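Local coordinates for uncharacterized protein (Thermus thermophilus HB8, PDB 6SCE), which acts as a DNA nuclease of Type III CRISPR defence that is activated by cyclic oligoadenylate, at residues R114-P119 with G162-G167; A168-L173 with G178-V183. One frame throughout, in Å; residues are numbered along the deposited sequence.

Contact 1 (R114-P119 with G162-G167); sequences RALEAP and GAFPPG
Leu-116 and Pro-165, whose CA atoms are 8.2 Å apart, bring together two loops with no regular secondary structure, one of them folded as a type II beta turn from Arg-114 to Glu-117. The turn is closed by Glu-117 N and Arg-114 O at 3.2 Å, and Leu-116, in its third position, takes a left-handed backbone (phi 67°), and its CB points toward the facing loop. One branch of the leucine does the touching. CG stands beside the backbone N and anti to the carbonyl carbon (chi1 -66°), and from there CD2 reaches the ring CD of Pro-165 at 4.0 Å, the two side chains crossing at a slant. The same methyl lies 4.4 Å from CD2 of Phe-164, approaching that ring obliquely. Outside the pair, Leu-268 and Val-272 of helix 268-276 and His-184 also touch Leu-116. Tyr-189 serves both loops: its hydroxyl bonds to Leu-116 N, and its ring meets Phe-164 edge-to-face. The loops connect strands of different sheets, the first linking strands 105-111 and 120-125, the second leading from strand 156-158 into strand 169-172. With only 98 Å² buried and no hydrogen bond across it, this is a small van der Waals contact between two loops, its direct chemistry resting on a single methyl group.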
loop_
_atom_site.group_PDB
_atom_site.type_symbol
_atom_site.label_atom_id
_atom_site.label_comp_id
_atom_site.label_asym_id
_atom_site.label_seq_id
_atom_site.Cartn_x
_atom_site.Cartn_y
_atom_site.Cartn_z
ATOM N N ARG A 114 -13.657 6.742 -4.923
ATOM C CA ARG A 114 -14.880 6.105 -4.413
ATOM C C ARG A 114 -15.466 5.122 -5.443
ATOM O O ARG A 114 -15.785 5.495 -6.576
ATOM C CB ARG A 114 -15.895 7.191 -4.024
ATOM C CG ARG A 114 -17.296 6.667 -3.668
ATOM C CD ARG A 114 -17.370 5.738 -2.473
ATOM N NE ARG A 114 -16.969 6.280 -1.165
ATOM C CZ ARG A 114 -17.664 7.111 -0.394
ATOM N NH1 ARG A 114 -18.847 7.604 -0.775
ATOM N NH2 ARG A 114 -17.168 7.457 0.785
ATOM N N ALA A 115 -15.550 3.859 -5.053
ATOM C CA ALA A 115 -16.044 2.801 -5.908
ATOM C C ALA A 115 -17.431 3.105 -6.432
ATOM O O ALA A 115 -18.267 3.646 -5.698
ATOM C CB ALA A 115 -16.064 1.462 -5.152
ATOM N N LEU A 116 -17.618 2.786 -7.707
ATOM C CA LEU A 116 -18.840 2.961 -8.468
ATOM C C LEU A 116 -19.265 4.394 -8.734
ATOM O O LEU A 116 -20.360 4.624 -9.245
ATOM C CB LEU A 116 -20.003 2.171 -7.831
ATOM C CG LEU A 116 -19.875 0.658 -7.839
ATOM C CD1 LEU A 116 -21.145 0.051 -7.257
ATOM C CD2 LEU A 116 -19.633 0.115 -9.225
ATOM N N GLU A 117 -18.419 5.374 -8.421
ATOM C CA GLU A 117 -18.710 6.758 -8.812
ATOM C C GLU A 117 -17.854 7.182 -9.984
ATOM O O GLU A 117 -16.822 6.581 -10.227
ATOM C CB GLU A 117 -18.463 7.686 -7.657
ATOM C CG GLU A 117 -19.583 7.654 -6.630
ATOM C CD GLU A 117 -19.547 8.849 -5.703
ATOM O OE1 GLU A 117 -18.727 9.761 -5.924
ATOM O OE2 GLU A 117 -20.327 8.854 -4.730
ATOM N N ALA A 118 -18.260 8.211 -10.712
ATOM C CA ALA A 118 -17.364 8.803 -11.690
ATOM C C ALA A 118 -16.349 9.636 -10.915
ATOM O O ALA A 118 -16.661 10.156 -9.829
ATOM C CB ALA A 118 -18.114 9.693 -12.669
ATOM N N PRO A 119 -15.151 9.799 -11.472
ATOM C CA PRO A 119 -14.185 10.722 -10.824
ATOM C C PRO A 119 -14.708 12.146 -10.768
ATOM O O PRO A 119 -15.610 12.497 -11.543
ATOM C CB PRO A 119 -12.965 10.672 -11.741
ATOM C CG PRO A 119 -13.123 9.429 -12.530
ATOM C CD PRO A 119 -14.602 9.203 -12.693
ATOM N N GLY A 162 -23.651 -8.616 -14.945
ATOM C CA GLY A 162 -24.922 -8.015 -14.627
ATOM C C GLY A 162 -24.893 -7.280 -13.310
ATOM O O GLY A 162 -25.707 -6.409 -13.094
ATOM N N ALA A 163 -23.940 -7.609 -12.433
ATOM C CA ALA A 163 -23.853 -6.973 -11.123
ATOM C C ALA A 163 -23.468 -5.469 -11.150
ATOM O O ALA A 163 -23.710 -4.756 -10.189
ATOM C CB ALA A 163 -22.902 -7.746 -10.237
ATOM N N PHE A 164 -22.872 -5.010 -12.235
ATOM C CA PHE A 164 -22.521 -3.598 -12.398
ATOM C C PHE A 164 -23.742 -2.752 -12.764
ATOM O O PHE A 164 -24.656 -3.238 -13.446
ATOM C CB PHE A 164 -21.454 -3.428 -13.494
ATOM C CG PHE A 164 -20.050 -3.718 -13.031
ATOM C CD1 PHE A 164 -19.554 -5.000 -13.062
ATOM C CD2 PHE A 164 -19.230 -2.706 -12.532
ATOM C CE1 PHE A 164 -18.267 -5.274 -12.630
ATOM C CE2 PHE A 164 -17.954 -2.978 -12.101
ATOM C CZ PHE A 164 -17.469 -4.257 -12.147
ATOM N N PRO A 165 -23.743 -1.469 -12.359
ATOM C CA PRO A 165 -24.795 -0.593 -12.827
ATOM C C PRO A 165 -24.735 -0.384 -14.330
ATOM O O PRO A 165 -23.744 -0.753 -14.982
ATOM C CB PRO A 165 -24.530 0.719 -12.069
ATOM C CG PRO A 165 -23.702 0.332 -10.912
ATOM C CD PRO A 165 -22.830 -0.757 -11.452
ATOM N N PRO A 166 -25.820 0.170 -14.904
ATOM C CA PRO A 166 -25.874 0.394 -16.348
ATOM C C PRO A 166 -24.714 1.256 -16.838
ATOM O O PRO A 166 -24.286 2.167 -16.139
ATOM C CB PRO A 166 -27.216 1.137 -16.544
ATOM C CG PRO A 166 -28.060 0.712 -15.381
ATOM C CD PRO A 166 -27.095 0.513 -14.232
ATOM N N GLY A 167 -24.209 0.964 -18.026
ATOM C CA GLY A 167 -23.200 1.811 -18.618
ATOM C C GLY A 167 -21.804 1.232 -18.576
ATOM O O GLY A 167 -20.941 1.714 -19.282
#

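Contact 2 (A168-L173 with G178-V183); sequences AQAARL and GGVFVV
Ala-170 and Val-182 face each other as a non-hydrogen-bonded pair in an antiparallel beta hairpin, flanked by the hydrogen-bonded pairs Gln-169 with Val-183 and Ala-171 with Phe-181. The two strands run at 156° to one another as the second and third strands of a six-stranded mixed sheet, with 156-158 at the edge: Ala-170 continues the bonding outward to Val-158, and Val-182 to Tyr-189. Four backbone bonds join the hairpin. Ala-171 N meets Phe-181 O at 2.8 Å, and Phe-181 N returns to Ala-171 O at 2.9 Å; in the next ring Val-183 N reaches Gln-169 O at 2.8 Å.

Val-182 spreads its two methyls over one face. Its CB rises beside the carbonyl of Gln-169. CG1, anti to the backbone N (chi1 -176°), lies 3.6 Å from Gln-169 O and meets Ala-168 CB at 4.0 Å. CG2, the other tip, turns the opposite way along the partner strand and rests 4.1 Å from Ala-170 CB. In one of its two conformers Val-180 also brings CG1 near that alanine methyl, and Val-158 and Pro-160 touch it as well. On the opposite face, Phe-181 meets CD1 of Leu-173 through its CB, while its side chain goes on to Tyr-143, Pro-188 and Trp-190.

Gln-169 closes one end of the ladder. Its OE1 accepts from Leu-140 N at helix 140-148. Val-183 O has two donors: Gln-169 N, 2.9 Å away along a nearly straight N-H (179°), and a water whose oxygen lies 2.9 Å from Val-183 O.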
loop_
_atom_site.group_PDB
_atom_site.type_symbol
_atom_site.label_atom_id
_atom_site.label_comp_id
_atom_site.label_asym_id
_atom_site.label_seq_id
_atom_site.Cartn_x
_atom_site.Cartn_y
_atom_site.Cartn_z
ATOM N N ALA A 168 -21.588 0.171 -17.794
ATOM C CA ALA A 168 -20.285 -0.472 -17.751
ATOM C C ALA A 168 -19.900 -1.053 -19.094
ATOM O O ALA A 168 -20.743 -1.526 -19.850
ATOM C CB ALA A 168 -20.253 -1.562 -16.692
ATOM N N GLN A 169 -18.611 -1.033 -19.378
ATOM C CA GLN A 169 -18.054 -1.701 -20.540
ATOM C C GLN A 169 -17.063 -2.754 -20.032
ATOM O O GLN A 169 -16.377 -2.551 -19.006
ATOM C CB GLN A 169 -17.274 -0.712 -21.417
ATOM C CG GLN A 169 -18.017 0.525 -21.972
ATOM C CD GLN A 169 -17.002 1.574 -22.488
ATOM O OE1 GLN A 169 -16.275 2.245 -21.683
ATOM N NE2 GLN A 169 -16.908 1.703 -23.831
ATOM N N ALA A 170 -16.916 -3.850 -20.759
ATOM C CA ALA A 170 -16.061 -4.938 -20.290
ATOM C C ALA A 170 -15.262 -5.589 -21.390
ATOM O O ALA A 170 -15.632 -5.566 -22.573
ATOM C CB ALA A 170 -16.882 -5.972 -19.544
ATOM N N ALA A 171 -14.137 -6.158 -20.997
ATOM C CA ALA A 171 -13.280 -6.891 -21.918
ATOM C C ALA A 171 -12.796 -8.173 -21.276
ATOM O O ALA A 171 -12.432 -8.196 -20.110
ATOM C CB ALA A 171 -12.088 -6.062 -22.296
ATOM N N ARG A 172 -12.768 -9.237 -22.056
ATOM C CA ARG A 172 -12.130 -10.456 -21.668
ATOM C C ARG A 172 -10.712 -10.436 -22.202
ATOM O O ARG A 172 -10.456 -9.940 -23.283
ATOM C CB ARG A 172 -12.915 -11.630 -22.240
ATOM C CG ARG A 172 -12.443 -12.955 -21.757
ATOM C CD ARG A 172 -13.369 -14.058 -22.254
ATOM N NE ARG A 172 -13.142 -14.332 -23.662
ATOM C CZ ARG A 172 -12.194 -15.149 -24.129
ATOM N NH1 ARG A 172 -11.364 -15.786 -23.299
ATOM N NH2 ARG A 172 -12.074 -15.331 -25.441
ATOM N N LEU A 173 -9.785 -10.945 -21.408
ATOM C CA LEU A 173 -8.398 -11.060 -21.800
ATOM C C LEU A 173 -8.123 -12.540 -22.028
ATOM O O LEU A 173 -7.962 -13.304 -21.066
ATOM C CB LEU A 173 -7.472 -10.507 -20.717
ATOM C CG LEU A 173 -7.304 -8.988 -20.645
ATOM C CD1 LEU A 173 -8.615 -8.249 -20.586
ATOM C CD2 LEU A 173 -6.462 -8.661 -19.414
ATOM N N GLY A 178 -9.981 -16.277 -15.692
ATOM C CA GLY A 178 -10.538 -16.083 -14.338
ATOM C C GLY A 178 -11.058 -14.703 -13.991
ATOM O O GLY A 178 -11.624 -14.496 -12.919
ATOM N N GLY A 179 -10.887 -13.748 -14.901
ATOM C CA GLY A 179 -11.351 -12.405 -14.663
ATOM C C GLY A 179 -11.888 -11.720 -15.888
ATOM O O GLY A 179 -11.649 -12.151 -17.034
ATOM N N VAL A 180 -12.657 -10.668 -15.651
ATOM C CA VAL A 180 -13.125 -9.766 -16.699
ATOM C C VAL A 180 -12.686 -8.358 -16.318
ATOM O O VAL A 180 -12.868 -7.980 -15.167
ATOM C CB VAL A 180 -14.663 -9.784 -16.794
ATOM C CG1 VAL A 180 -15.143 -8.941 -17.968
ATOM C CG2 VAL A 180 -15.184 -11.210 -16.931
ATOM N N PHE A 181 -12.155 -7.598 -17.284
ATOM C CA PHE A 181 -11.710 -6.234 -17.035
ATOM C C PHE A 181 -12.881 -5.314 -17.325
ATOM O O PHE A 181 -13.337 -5.229 -18.478
ATOM C CB PHE A 181 -10.548 -5.921 -17.972
ATOM C CG PHE A 181 -9.934 -4.568 -17.729
ATOM C CD1 PHE A 181 -9.112 -4.381 -16.637
ATOM C CD2 PHE A 181 -10.165 -3.509 -18.602
ATOM C CE1 PHE A 181 -8.522 -3.147 -16.383
ATOM C CE2 PHE A 181 -9.571 -2.274 -18.364
ATOM C CZ PHE A 181 -8.764 -2.095 -17.256
ATOM N N VAL A 182 -13.405 -4.649 -16.294
ATOM C CA VAL A 182 -14.594 -3.844 -16.430
ATOM C C VAL A 182 -14.216 -2.365 -16.206
ATOM O O VAL A 182 -13.507 -2.027 -15.257
ATOM C CB VAL A 182 -15.702 -4.291 -15.421
ATOM C CG1 VAL A 182 -16.994 -3.520 -15.604
ATOM C CG2 VAL A 182 -15.985 -5.795 -15.570
ATOM N N VAL A 183 -14.672 -1.506 -17.096
ATOM C CA VAL A 183 -14.559 -0.036 -16.921
ATOM C C VAL A 183 -15.934 0.551 -16.764
ATOM O O VAL A 183 -16.804 0.415 -17.624
ATOM C CB VAL A 183 -13.782 0.628 -18.052
ATOM C CG1 VAL A 183 -13.784 2.140 -17.886
ATOM C CG2 VAL A 183 -12.363 0.079 -18.083
HETATM O O HOH W 1 -17.236 2.570 -19.445
HETATM O O HOH W 2 -9.944 -12.233 -18.984
#

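In the fold
Contact 1 and contact 2 follow one another along the chain, the loop 162-167 running directly into the segment 168-173, and their centres are 13 Å apart. They also touch: CZ of Phe-164, from contact 1, packs against CG1 of Val-182, from contact 2, at 3.6 Å. The phenylalanine thus lies between the hairpin of the six-stranded sheet and the turn at 114-119, in a loop that joins two strands of a seven-stranded sheet whose Rossmann-like strand order is consistent with a CARF domain. Both contacts lie near the bound nucleic acid, the nearest atoms being about 5 Å away for contact 1 and about 8 Å for contact 2.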